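Local coordinates for cellulose-binding protein (Saccharophagus degradans, PDB 2X32) that binds a long polyisoprenoid diphosphate, octaprenyl diphosphate, in the interior of a YceI-like domain, and is implicated in plant cell wall breakdown, at residues S16-V21 / A47-D52; A106-H111 / G115-Q120. All coordinates share one frame; numbering follows the deposited sequence.

Contact 1: residues S16-V21 / A47-D52. With OTP ((2E,6E,10E,14E,18E,22E,26E)-3,7,11,15,19,23,27,31-octamethyldotriaconta-2,6,10,14,18,22,26,30-octaenyl trihydrogen diphosphate), chain C.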
ATOM      1  N   SER A  16      -3.427  10.230  -5.161  1.00  6.91           N
ATOM      2  CA  SER A  16      -3.072   8.824  -4.967  1.00  6.00           C
ATOM      3  C   SER A  16      -3.920   8.169  -3.894  1.00  5.95           C
ATOM      4  O   SER A  16      -4.259   8.799  -2.912  1.00  7.25           O
ATOM      5  CB  SER A  16      -1.588   8.717  -4.595  1.00  6.51           C
ATOM      6  OG  SER A  16      -0.758   9.190  -5.657  1.00  6.13           O
ATOM      7  N   PHE A  17      -4.111   6.863  -3.984  1.00  5.57           N
ATOM      8  CA  PHE A  17      -4.838   6.159  -2.965  0.50  5.55           C
ATOM      9  C   PHE A  17      -4.357   4.728  -2.788  1.00  5.89           C
ATOM     10  O   PHE A  17      -3.783   4.148  -3.684  1.00  5.95           O
ATOM     11  CB  PHE A  17      -6.368   6.248  -3.177  0.50  6.44           C
ATOM     12  CG  PHE A  17      -6.902   5.724  -4.514  0.50  8.03           C
ATOM     13  CD1 PHE A  17      -7.199   4.383  -4.662  0.50  9.32           C
ATOM     14  CD2 PHE A  17      -7.217   6.578  -5.558  0.50  7.22           C
ATOM     15  CE1 PHE A  17      -7.735   3.881  -5.873  0.50 10.14           C
ATOM     16  CE2 PHE A  17      -7.784   6.081  -6.763  0.50  9.40           C
ATOM     17  CZ  PHE A  17      -8.018   4.735  -6.902  0.50  9.33           C
ATOM     18  N   LEU A  18      -4.587   4.187  -1.603  1.00  4.87           N
ATOM     19  CA  LEU A  18      -4.274   2.788  -1.304  1.00  4.28           C
ATOM     20  C   LEU A  18      -5.333   2.276  -0.351  1.00  6.22           C
ATOM     21  O   LEU A  18      -5.605   2.899   0.672  1.00  7.03           O
ATOM     22  CB  LEU A  18      -2.873   2.596  -0.772  1.00  5.87           C
ATOM     23  CG  LEU A  18      -2.463   1.182  -0.518  1.00  7.76           C
ATOM     24  CD1 LEU A  18      -0.966   1.012  -0.702  1.00  8.36           C
ATOM     25  CD2 LEU A  18      -2.904   0.704   0.884  1.00  8.90           C
ATOM     26  N   ASN A  19      -5.959   1.182  -0.717  1.00  5.60           N
ATOM     27  CA  ASN A  19      -7.128   0.588  -0.050  0.50  5.11           C
ATOM     28  C   ASN A  19      -6.789  -0.855   0.353  1.00  5.42           C
ATOM     29  O   ASN A  19      -5.978  -1.491  -0.317  1.00  5.53           O
ATOM     30  CB  ASN A  19      -8.336   0.475  -1.001  0.50  4.85           C
ATOM     31  CG  ASN A  19      -8.931   1.838  -1.444  0.50  7.66           C
ATOM     32  OD1 ASN A  19      -8.631   2.901  -0.901  0.50 10.73           O
ATOM     33  ND2 ASN A  19      -9.695   1.778  -2.527  0.50 12.81           N
ATOM     34  N   PHE A  20      -7.494  -1.384   1.347  1.00  5.36           N
ATOM     35  CA  PHE A  20      -7.385  -2.779   1.722  1.00  5.80           C
ATOM     36  C   PHE A  20      -8.720  -3.258   2.181  1.00  6.15           C
ATOM     37  O   PHE A  20      -9.547  -2.477   2.638  1.00  7.09           O
ATOM     38  CB  PHE A  20      -6.274  -2.973   2.762  1.00  6.30           C
ATOM     39  CG  PHE A  20      -6.520  -2.335   4.097  1.00  7.25           C
ATOM     40  CD1 PHE A  20      -7.069  -3.064   5.173  1.00  7.14           C
ATOM     41  CD2 PHE A  20      -6.176  -1.015   4.320  1.00  9.26           C
ATOM     42  CE1 PHE A  20      -7.231  -2.477   6.414  1.00  7.73           C
ATOM     43  CE2 PHE A  20      -6.374  -0.407   5.569  1.00  9.05           C
ATOM     44  CZ  PHE A  20      -6.890  -1.160   6.613  1.00  8.26           C
ATOM     45  N   VAL A  21      -8.960  -4.545   2.012  1.00  4.63           N
ATOM     46  CA  VAL A  21     -10.272  -5.100   2.261  1.00  5.16           C
ATOM     47  C   VAL A  21     -10.216  -6.146   3.374  1.00  5.89           C
ATOM     48  O   VAL A  21      -9.456  -7.128   3.271  1.00  5.83           O
ATOM     49  CB  VAL A  21     -10.869  -5.744   0.980  1.00  5.62           C
ATOM     50  CG1 VAL A  21     -12.215  -6.396   1.270  1.00  8.17           C
ATOM     51  CG2 VAL A  21     -10.959  -4.734  -0.161  1.00  5.79           C
ATOM     52  N   ALA A  47      12.163   3.697  -6.116  1.00  3.57           N
ATOM     53  CA  ALA A  47      10.833   4.188  -5.842  1.00  4.09           C
ATOM     54  C   ALA A  47      10.442   3.867  -4.421  1.00  4.50           C
ATOM     55  O   ALA A  47      10.734   2.775  -3.918  1.00  4.71           O
ATOM     56  CB  ALA A  47       9.811   3.548  -6.788  1.00  3.66           C
ATOM     57  N   GLN A  48       9.773   4.809  -3.757  1.00  3.65           N
ATOM     58  CA  GLN A  48       9.273   4.554  -2.443  0.50  4.97           C
ATOM     59  C   GLN A  48       7.815   4.990  -2.333  1.00  4.99           C
ATOM     60  O   GLN A  48       7.383   5.959  -2.956  1.00  5.04           O
ATOM     61  CB  GLN A  48      10.191   5.221  -1.414  0.50  6.09           C
ATOM     62  CG  GLN A  48       9.958   4.857   0.012  0.50  7.18           C
ATOM     63  CD  GLN A  48      11.148   5.228   0.872  0.50  7.36           C
ATOM     64  OE1 GLN A  48      12.118   4.467   0.999  0.50 12.64           O
ATOM     65  NE2 GLN A  48      11.074   6.399   1.484  0.50 12.77           N
ATOM     66  N   LEU A  49       7.078   4.244  -1.530  1.00  4.34           N
ATOM     67  CA  LEU A  49       5.728   4.614  -1.138  1.00  3.96           C
ATOM     68  C   LEU A  49       5.775   4.495   0.406  1.00  4.71           C
ATOM     69  O   LEU A  49       6.080   3.441   0.949  1.00  4.14           O
ATOM     70  CB  LEU A  49       4.664   3.667  -1.676  1.00  3.83           C
ATOM     71  CG  LEU A  49       3.259   3.924  -1.126  1.00  4.58           C
ATOM     72  CD1 LEU A  49       2.732   5.296  -1.662  1.00  5.91           C
ATOM     73  CD2 LEU A  49       2.302   2.819  -1.562  1.00  5.92           C
ATOM     74  N   VAL A  50       5.444   5.568   1.118  1.00  4.39           N
ATOM     75  CA  VAL A  50       5.367   5.557   2.561  1.00  4.16           C
ATOM     76  C   VAL A  50       3.862   5.708   2.921  1.00  4.01           C
ATOM     77  O   VAL A  50       3.182   6.675   2.531  1.00  5.67           O
ATOM     78  CB  VAL A  50       6.161   6.684   3.182  1.00  3.96           C
ATOM     79  CG1 VAL A  50       6.040   6.678   4.737  1.00  6.44           C
ATOM     80  CG2 VAL A  50       7.620   6.660   2.714  1.00  5.96           C
ATOM     81  N   ILE A  51       3.376   4.735   3.679  1.00  3.46           N
ATOM     82  CA  ILE A  51       1.996   4.660   4.048  1.00  4.99           C
ATOM     83  C   ILE A  51       1.879   5.070   5.528  1.00  2.06           C
ATOM     84  O   ILE A  51       2.442   4.426   6.400  1.00  3.68           O
ATOM     85  CB  ILE A  51       1.460   3.217   3.894  1.00  4.60           C
ATOM     86  CG1 ILE A  51       1.577   2.775   2.441  1.00  4.37           C
ATOM     87  CG2 ILE A  51      -0.035   3.158   4.338  1.00  4.85           C
ATOM     88  CD1 ILE A  51       1.864   1.358   2.278  1.00 10.28           C
ATOM     89  N   ASP A  52       1.145   6.155   5.806  1.00  2.41           N
ATOM     90  CA  ASP A  52       0.969   6.626   7.162  1.00  2.52           C
ATOM     91  C   ASP A  52      -0.086   5.799   7.886  1.00  2.56           C
ATOM     92  O   ASP A  52      -1.279   5.906   7.621  1.00  3.04           O
ATOM     93  CB  ASP A  52       0.572   8.093   7.112  1.00  2.00           C
ATOM     94  CG  ASP A  52       0.208   8.687   8.462  1.00  2.93           C
ATOM     95  OD1 ASP A  52       0.348   7.992   9.494  1.00  2.88           O
ATOM     96  OD2 ASP A  52      -0.275   9.869   8.456  1.00  3.95           O
TER
HETATM   97  O7  OTP C1174     -18.745  -6.609  13.457  0.50 32.14           O
HETATM   98  P2  OTP C1174     -18.466  -5.482  14.417  0.50 29.91           P
HETATM   99  O5  OTP C1174     -18.828  -5.827  15.851  0.50 31.96           O
HETATM  100  O6  OTP C1174     -18.952  -4.135  13.957  0.50 29.44           O
HETATM  101  O4  OTP C1174     -16.818  -5.412  14.457  1.00 32.65           O
HETATM  102  P1  OTP C1174     -15.879  -4.234  13.873  1.00 31.70           P
HETATM  103  O2  OTP C1174     -15.820  -4.478  12.378  1.00 33.32           O
HETATM  104  O3  OTP C1174     -16.127  -2.865  14.473  1.00 37.61           O
HETATM  105  O1  OTP C1174     -14.354  -4.589  14.283  1.00 30.72           O
HETATM  106  C40 OTP C1174     -13.745  -5.725  13.635  1.00 23.59           C
HETATM  107  C39 OTP C1174     -12.509  -5.289  12.838  1.00 20.06           C
HETATM  108  C37 OTP C1174     -12.271  -5.677  11.599  1.00 16.74           C
HETATM  109  C38 OTP C1174     -13.164  -6.563  10.721  1.00 17.55           C
HETATM  110  C36 OTP C1174     -10.983  -5.231  10.913  1.00 17.38           C
HETATM  111  C35 OTP C1174      -9.952  -6.316  10.746  1.00 18.06           C
HETATM  112  C34 OTP C1174      -8.733  -5.800   9.956  1.00 17.41           C
HETATM  113  C32 OTP C1174      -7.998  -6.520   9.100  1.00 13.20           C
HETATM  114  C33 OTP C1174      -8.351  -7.919   8.725  1.00 14.32           C
HETATM  115  C31 OTP C1174      -6.866  -5.792   8.360  1.00 13.34           C
HETATM  116  C30 OTP C1174      -5.471  -6.354   8.472  1.00 13.68           C
HETATM  117  C29 OTP C1174      -4.478  -5.594   7.601  1.00 11.86           C
HETATM  118  C27 OTP C1174      -3.461  -6.155   6.954  1.00 10.61           C
HETATM  119  C28 OTP C1174      -3.056  -7.622   7.071  1.00 13.01           C
HETATM  120  C26 OTP C1174      -2.618  -5.358   5.983  1.00 10.32           C
HETATM  121  C25 OTP C1174      -3.036  -3.926   5.728  1.00  8.88           C
HETATM  122  C24 OTP C1174      -2.440  -3.305   4.454  1.00  9.27           C
HETATM  123  C22 OTP C1174      -1.404  -2.471   4.396  1.00  8.65           C
HETATM  124  C23 OTP C1174      -0.697  -1.861   5.581  1.00 10.54           C
HETATM  125  C21 OTP C1174      -0.928  -2.038   3.040  1.00  8.95           C
HETATM  126  C20 OTP C1174       0.456  -2.627   2.657  1.00 12.14           C
HETATM  127  C19 OTP C1174       0.977  -2.147   1.302  1.00  9.21           C
HETATM  128  C17 OTP C1174       0.996  -2.850   0.170  1.00  8.99           C
HETATM  129  C18 OTP C1174       0.686  -4.299   0.028  1.00 11.92           C
HETATM  130  C16 OTP C1174       1.376  -2.137  -1.119  1.00  8.54           C
HETATM  131  C15 OTP C1174       2.591  -2.725  -1.776  1.00  7.86           C
HETATM  132  C14 OTP C1174       3.152  -1.805  -2.831  1.00  8.57           C
HETATM  133  C12 OTP C1174       3.728  -2.211  -3.989  1.00  8.65           C
HETATM  134  C13 OTP C1174       3.810  -3.685  -4.381  1.00 13.39           C
HETATM  135  C11 OTP C1174       4.310  -1.249  -4.973  1.00  7.24           C
HETATM  136  C10 OTP C1174       4.082   0.192  -4.751  1.00  8.19           C
HETATM  137  C9  OTP C1174       4.460   1.124  -5.904  1.00  8.40           C
HETATM  138  C7  OTP C1174       5.538   1.923  -5.971  1.00  7.54           C
HETATM  139  C8  OTP C1174       6.539   2.164  -4.859  1.00  7.25           C
HETATM  140  C6  OTP C1174       5.760   2.697  -7.249  1.00  6.38           C
HETATM  141  C5  OTP C1174       6.745   2.049  -8.203  1.00  8.10           C
HETATM  142  C4  OTP C1174       7.019   2.889  -9.416  1.00  9.13           C
HETATM  143  C2  OTP C1174       7.214   2.376 -10.635  1.00  8.20           C
HETATM  144  C3  OTP C1174       7.226   0.945 -11.048  1.00 11.22           C
HETATM  145  C1  OTP C1174       7.507   3.335 -11.755  1.00  8.78           C
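Leu-18 meets Leu-49 and Ile-51 through a single methyl group, showing how two strands that are not neighbours can close one wall of a lipid tunnel. Strand 28-42 lies between them in the curled antiparallel sheet of the YceI-like domain, and its Phe-34 touches both Leu-18 and Ile-51. With CG anti to the backbone N (chi1 -177°), Leu-18 reaches inward until CD1 stands 3.8 Å from Leu-49 CD2, the two side chains crossing at a slant. The same CD1 lies 4.1 Å from Ile-51 CD1.

The octaprenyl chain continues this packing. Ile-51 CD1 is 3.7 Å from OTP C19, while Leu-18 CD1 approaches OTP C16 at 3.9 Å. Farther along the polyprenyl tail, Ala-47 CB rests 3.7 Å from OTP C5. In the other direction, toward the diphosphate, OTP C25 sits 4.1 Å above the Phe-20 ring plane, displaced toward its rim.

Against these close inward contacts, the outward Phe-17, Asn-19, Val-50 and Asp-52 take no part between the segments and are more accessible to solvent. The apolar side chains offer the hydrocarbon no directional bonds here, so this part is probably held by van der Waals packing and burial of apolar surface.

Contact 2: residues A106-H111 / G115-Q120. With OTP ((2E,6E,10E,14E,18E,22E,26E)-3,7,11,15,19,23,27,31-octamethyldotriaconta-2,6,10,14,18,22,26,30-octaenyl trihydrogen diphosphate), chain C.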
ATOM      1  N   ALA A 106       9.251  -5.962  -4.590  1.00  7.92           N
ATOM      2  CA  ALA A 106       9.130  -4.741  -3.783  1.00  8.19           C
ATOM      3  C   ALA A 106       9.330  -5.166  -2.353  1.00  8.23           C
ATOM      4  O   ALA A 106       8.771  -6.169  -1.915  1.00 13.19           O
ATOM      5  CB  ALA A 106       7.726  -4.164  -3.939  1.00  8.42           C
ATOM      6  N   THR A 107      10.091  -4.402  -1.586  1.00  4.95           N
ATOM      7  CA  THR A 107      10.206  -4.680  -0.169  0.50  4.20           C
ATOM      8  C   THR A 107       9.183  -3.859   0.596  1.00  5.19           C
ATOM      9  O   THR A 107       9.074  -2.657   0.389  1.00  7.98           O
ATOM     10  CB  THR A 107      11.630  -4.394   0.302  0.50  5.18           C
ATOM     11  OG1 THR A 107      12.520  -5.218  -0.452  0.50  5.61           O
ATOM     12  CG2 THR A 107      11.812  -4.747   1.786  0.50  4.34           C
ATOM     13  N   LEU A 108       8.413  -4.538   1.417  1.00  4.74           N
ATOM     14  CA  LEU A 108       7.413  -3.913   2.300  1.00  4.47           C
ATOM     15  C   LEU A 108       7.895  -4.051   3.731  1.00  5.37           C
ATOM     16  O   LEU A 108       8.007  -5.173   4.256  1.00  5.34           O
ATOM     17  CB  LEU A 108       6.025  -4.526   2.141  1.00  4.00           C
ATOM     18  CG  LEU A 108       4.998  -4.094   3.192  1.00  4.89           C
ATOM     19  CD1 LEU A 108       4.678  -2.576   3.119  1.00  6.54           C
ATOM     20  CD2 LEU A 108       3.684  -4.933   2.948  1.00  6.10           C
ATOM     21  N   ASP A 109       8.139  -2.922   4.390  1.00  4.31           N
ATOM     22  CA  ASP A 109       8.490  -2.840   5.799  1.00  5.27           C
ATOM     23  C   ASP A 109       7.228  -2.465   6.557  1.00  4.24           C
ATOM     24  O   ASP A 109       6.810  -1.283   6.533  1.00  5.28           O
ATOM     25  CB  ASP A 109       9.609  -1.806   6.003  1.00  6.72           C
ATOM     26  CG  ASP A 109       9.894  -1.515   7.451  1.00 10.04           C
ATOM     27  OD1 ASP A 109       9.639  -2.393   8.276  1.00  9.53           O
ATOM     28  OD2 ASP A 109      10.311  -0.363   7.763  1.00 15.43           O
ATOM     29  N   LEU A 110       6.567  -3.482   7.131  1.00  4.93           N
ATOM     30  CA  LEU A 110       5.317  -3.341   7.840  1.00  4.18           C
ATOM     31  C   LEU A 110       5.386  -4.084   9.143  1.00  4.60           C
ATOM     32  O   LEU A 110       5.751  -5.276   9.158  1.00  5.09           O
ATOM     33  CB  LEU A 110       4.187  -3.933   7.014  1.00  4.26           C
ATOM     34  CG  LEU A 110       2.802  -4.073   7.630  1.00  3.21           C
ATOM     35  CD1 LEU A 110       2.274  -2.642   8.056  1.00  4.70           C
ATOM     36  CD2 LEU A 110       1.825  -4.743   6.651  1.00  3.77           C
ATOM     37  N   HIS A 111       4.995  -3.396  10.209  1.00  5.65           N
ATOM     38  CA  HIS A 111       4.893  -3.990  11.518  1.00  4.97           C
ATOM     39  C   HIS A 111       6.166  -4.720  11.945  1.00  6.03           C
ATOM     40  O   HIS A 111       6.120  -5.791  12.587  1.00  6.50           O
ATOM     41  CB  HIS A 111       3.655  -4.872  11.578  1.00  5.26           C
ATOM     42  CG  HIS A 111       3.260  -5.322  12.946  1.00  5.15           C
ATOM     43  ND1 HIS A 111       2.910  -4.483  13.990  1.00  8.81           N
ATOM     44  CD2 HIS A 111       3.186  -6.578  13.437  1.00  3.24           C
ATOM     45  CE1 HIS A 111       2.636  -5.232  15.067  1.00  2.16           C
ATOM     46  NE2 HIS A 111       2.799  -6.493  14.740  1.00  9.67           N
ATOM     47  N   GLY A 115       9.466  -7.762   4.168  1.00  7.23           N
ATOM     48  CA  GLY A 115       9.194  -8.871   3.291  1.00  8.42           C
ATOM     49  C   GLY A 115       9.196  -8.437   1.870  1.00  8.18           C
ATOM     50  O   GLY A 115       9.093  -7.266   1.580  1.00  9.69           O
ATOM     51  N   VAL A 116       9.340  -9.373   0.959  1.00  7.79           N
ATOM     52  CA  VAL A 116       9.333  -9.044  -0.458  1.00  8.75           C
ATOM     53  C   VAL A 116       7.986  -9.398  -1.050  1.00  9.86           C
ATOM     54  O   VAL A 116       7.442 -10.495  -0.784  1.00 11.85           O
ATOM     55  CB  VAL A 116      10.411  -9.776  -1.211  1.00  8.66           C
ATOM     56  CG1 VAL A 116      10.301  -9.499  -2.700  1.00  8.96           C
ATOM     57  CG2 VAL A 116      11.764  -9.355  -0.731  1.00  9.85           C
ATOM     58  N   ILE A 117       7.431  -8.459  -1.813  1.00  9.65           N
ATOM     59  CA  ILE A 117       6.182  -8.689  -2.592  1.00  9.52           C
ATOM     60  C   ILE A 117       6.602  -8.812  -4.021  1.00  9.08           C
ATOM     61  O   ILE A 117       7.114  -7.871  -4.618  1.00  8.69           O
ATOM     62  CB  ILE A 117       5.186  -7.537  -2.404  1.00  8.23           C
ATOM     63  CG1 ILE A 117       4.793  -7.430  -0.942  1.00 13.70           C
ATOM     64  CG2 ILE A 117       3.938  -7.715  -3.380  1.00 11.64           C
ATOM     65  CD1 ILE A 117       3.904  -6.251  -0.698  1.00 13.48           C
ATOM     66  N   ASP A 118       6.458 -10.021  -4.567  1.00 10.37           N
ATOM     67  CA  ASP A 118       6.736 -10.292  -5.960  1.00 11.33           C
ATOM     68  C   ASP A 118       5.411 -10.122  -6.709  1.00 12.24           C
ATOM     69  O   ASP A 118       4.474 -10.906  -6.532  1.00 12.19           O
ATOM     70  CB  ASP A 118       7.270 -11.736  -6.125  1.00 12.96           C
ATOM     71  CG  ASP A 118       8.656 -11.898  -5.546  1.00 19.59           C
ATOM     72  OD1 ASP A 118       9.568 -11.143  -5.987  1.00 25.72           O
ATOM     73  OD2 ASP A 118       8.848 -12.790  -4.660  1.00 29.28           O
ATOM     74  N   THR A 119       5.296  -9.044  -7.461  1.00 11.45           N
ATOM     75  CA  THR A 119       4.004  -8.755  -8.115  1.00 11.26           C
ATOM     76  C   THR A 119       4.264  -8.002  -9.398  1.00 10.70           C
ATOM     77  O   THR A 119       5.393  -7.631  -9.739  1.00 11.87           O
ATOM     78  CB  THR A 119       3.072  -7.976  -7.194  1.00 12.87           C
ATOM     79  OG1 THR A 119       1.711  -8.035  -7.680  1.00 11.66           O
ATOM     80  CG2 THR A 119       3.516  -6.509  -7.082  1.00 12.73           C
ATOM     81  N   GLN A 120       3.206  -7.733 -10.138  1.00  8.10           N
ATOM     82  CA  GLN A 120       3.311  -7.052 -11.398  1.00  5.81           C
ATOM     83  C   GLN A 120       2.557  -5.718 -11.281  1.00  4.71           C
ATOM     84  O   GLN A 120       1.417  -5.684 -10.769  1.00  5.47           O
ATOM     85  CB  GLN A 120       2.659  -7.916 -12.486  1.00  6.14           C
ATOM     86  CG  GLN A 120       2.911  -7.461 -13.822  1.00  6.46           C
ATOM     87  CD  GLN A 120       2.434  -8.569 -14.808  1.00  9.01           C
ATOM     88  OE1 GLN A 120       1.214  -8.788 -14.916  1.00 12.44           O
ATOM     89  NE2 GLN A 120       3.349  -9.348 -15.408  1.00  8.28           N
TER
HETATM   90  O7  OTP C1174     -18.745  -6.609  13.457  0.50 32.14           O
HETATM   91  P2  OTP C1174     -18.466  -5.482  14.417  0.50 29.91           P
HETATM   92  O5  OTP C1174     -18.828  -5.827  15.851  0.50 31.96           O
HETATM   93  O6  OTP C1174     -18.952  -4.135  13.957  0.50 29.44           O
HETATM   94  O4  OTP C1174     -16.818  -5.412  14.457  1.00 32.65           O
HETATM   95  P1  OTP C1174     -15.879  -4.234  13.873  1.00 31.70           P
HETATM   96  O2  OTP C1174     -15.820  -4.478  12.378  1.00 33.32           O
HETATM   97  O3  OTP C1174     -16.127  -2.865  14.473  1.00 37.61           O
HETATM   98  O1  OTP C1174     -14.354  -4.589  14.283  1.00 30.72           O
HETATM   99  C40 OTP C1174     -13.745  -5.725  13.635  1.00 23.59           C
HETATM  100  C39 OTP C1174     -12.509  -5.289  12.838  1.00 20.06           C
HETATM  101  C37 OTP C1174     -12.271  -5.677  11.599  1.00 16.74           C
HETATM  102  C38 OTP C1174     -13.164  -6.563  10.721  1.00 17.55           C
HETATM  103  C36 OTP C1174     -10.983  -5.231  10.913  1.00 17.38           C
HETATM  104  C35 OTP C1174      -9.952  -6.316  10.746  1.00 18.06           C
HETATM  105  C34 OTP C1174      -8.733  -5.800   9.956  1.00 17.41           C
HETATM  106  C32 OTP C1174      -7.998  -6.520   9.100  1.00 13.20           C
HETATM  107  C33 OTP C1174      -8.351  -7.919   8.725  1.00 14.32           C
HETATM  108  C31 OTP C1174      -6.866  -5.792   8.360  1.00 13.34           C
HETATM  109  C30 OTP C1174      -5.471  -6.354   8.472  1.00 13.68           C
HETATM  110  C29 OTP C1174      -4.478  -5.594   7.601  1.00 11.86           C
HETATM  111  C27 OTP C1174      -3.461  -6.155   6.954  1.00 10.61           C
HETATM  112  C28 OTP C1174      -3.056  -7.622   7.071  1.00 13.01           C
HETATM  113  C26 OTP C1174      -2.618  -5.358   5.983  1.00 10.32           C
HETATM  114  C25 OTP C1174      -3.036  -3.926   5.728  1.00  8.88           C
HETATM  115  C24 OTP C1174      -2.440  -3.305   4.454  1.00  9.27           C
HETATM  116  C22 OTP C1174      -1.404  -2.471   4.396  1.00  8.65           C
HETATM  117  C23 OTP C1174      -0.697  -1.861   5.581  1.00 10.54           C
HETATM  118  C21 OTP C1174      -0.928  -2.038   3.040  1.00  8.95           C
HETATM  119  C20 OTP C1174       0.456  -2.627   2.657  1.00 12.14           C
HETATM  120  C19 OTP C1174       0.977  -2.147   1.302  1.00  9.21           C
HETATM  121  C17 OTP C1174       0.996  -2.850   0.170  1.00  8.99           C
HETATM  122  C18 OTP C1174       0.686  -4.299   0.028  1.00 11.92           C
HETATM  123  C16 OTP C1174       1.376  -2.137  -1.119  1.00  8.54           C
HETATM  124  C15 OTP C1174       2.591  -2.725  -1.776  1.00  7.86           C
HETATM  125  C14 OTP C1174       3.152  -1.805  -2.831  1.00  8.57           C
HETATM  126  C12 OTP C1174       3.728  -2.211  -3.989  1.00  8.65           C
HETATM  127  C13 OTP C1174       3.810  -3.685  -4.381  1.00 13.39           C
HETATM  128  C11 OTP C1174       4.310  -1.249  -4.973  1.00  7.24           C
HETATM  129  C10 OTP C1174       4.082   0.192  -4.751  1.00  8.19           C
HETATM  130  C9  OTP C1174       4.460   1.124  -5.904  1.00  8.40           C
HETATM  131  C7  OTP C1174       5.538   1.923  -5.971  1.00  7.54           C
HETATM  132  C8  OTP C1174       6.539   2.164  -4.859  1.00  7.25           C
HETATM  133  C6  OTP C1174       5.760   2.697  -7.249  1.00  6.38           C
HETATM  134  C5  OTP C1174       6.745   2.049  -8.203  1.00  8.10           C
HETATM  135  C4  OTP C1174       7.019   2.889  -9.416  1.00  9.13           C
HETATM  136  C2  OTP C1174       7.214   2.376 -10.635  1.00  8.20           C
HETATM  137  C3  OTP C1174       7.226   0.945 -11.048  1.00 11.22           C
HETATM  138  C1  OTP C1174       7.507   3.335 -11.755  1.00  8.78           C
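Between Ala-106 and Ile-117, and again between Leu-108 and Gly-115, the flat groups that meet are peptide units rather than rings, and they join the two arms of the antiparallel beta hairpin 99-109/115-125. The sheet they form has two unlike faces: Thr-107 and Val-116 occupy the outer one, whereas Ala-106, Leu-108 and Ile-117 face the bound polyisoprenoid.

Each hydrogen-bonded pair carries two bonds. Ile-117 N gives a short, nearly linear bond to Ala-106 O (2.7 Å), whereas in the return bond, Ala-106 N to Ile-117 O at 2.9 Å, the donor is tilted 28° from the carbonyl plane. In the second pair Leu-108 N lies 2.8 Å from Gly-115 O, and Gly-115 N bonds back to Leu-108 O. Thr-107 and Val-116 form the non-hydrogen-bonded pair between them, flanked by CA-H...O contacts from both residues.

On the lipid side, Leu-108 CD2 packs 3.9 Å from Ile-117 CD1. With Ile-117 CG1 anti to the carbonyl carbon (chi1 -61°) and the chain then extended, CD1 anti to CA, this methyl stands beside the leucine and also comes within 3.8 Å of OTP C18. Val-82 of strand 79-85 touches both Ala-106 and Leu-108, and Leu-139 and Ile-141 of strand 130-142 touch Ile-117, continuing the apolar packing onto the strands on either side of the hairpin. Beyond the paired residues, Leu-110 brings both its methyl groups to one branch of the ligand, with CD1 3.9 Å from OTP C23. Another ligand branch is met from two strands: Ala-106 CB lies 4.0 Å from the methyl carbon OTP C13, and Thr-119 approaches that carbon with CG2 rather than with its hydroxyl.

Contacts 1 and 2 belong to the same curled sheet, where strand 79-85 bridges strand 46-52 of contact 1 and strand 99-109 of contact 2. Their centres are 12 Å apart and their nearest atoms about 5 Å, so they do not touch; the octaprenyl chain runs past both and touches each. Around its middle the two walls share one carbon: OTP C19 is approached by Ile-51 from contact 1 and by Leu-108 CD1, at 4.1 Å, from contact 2. The polar end is held differently, for Lys-24 NZ hydrogen-bonds to the ligand, whose oxygens all belong to the diphosphate. The tunnel is thus consistent with hydrophobic enclosure of the tail combined with a polar hold on the head group.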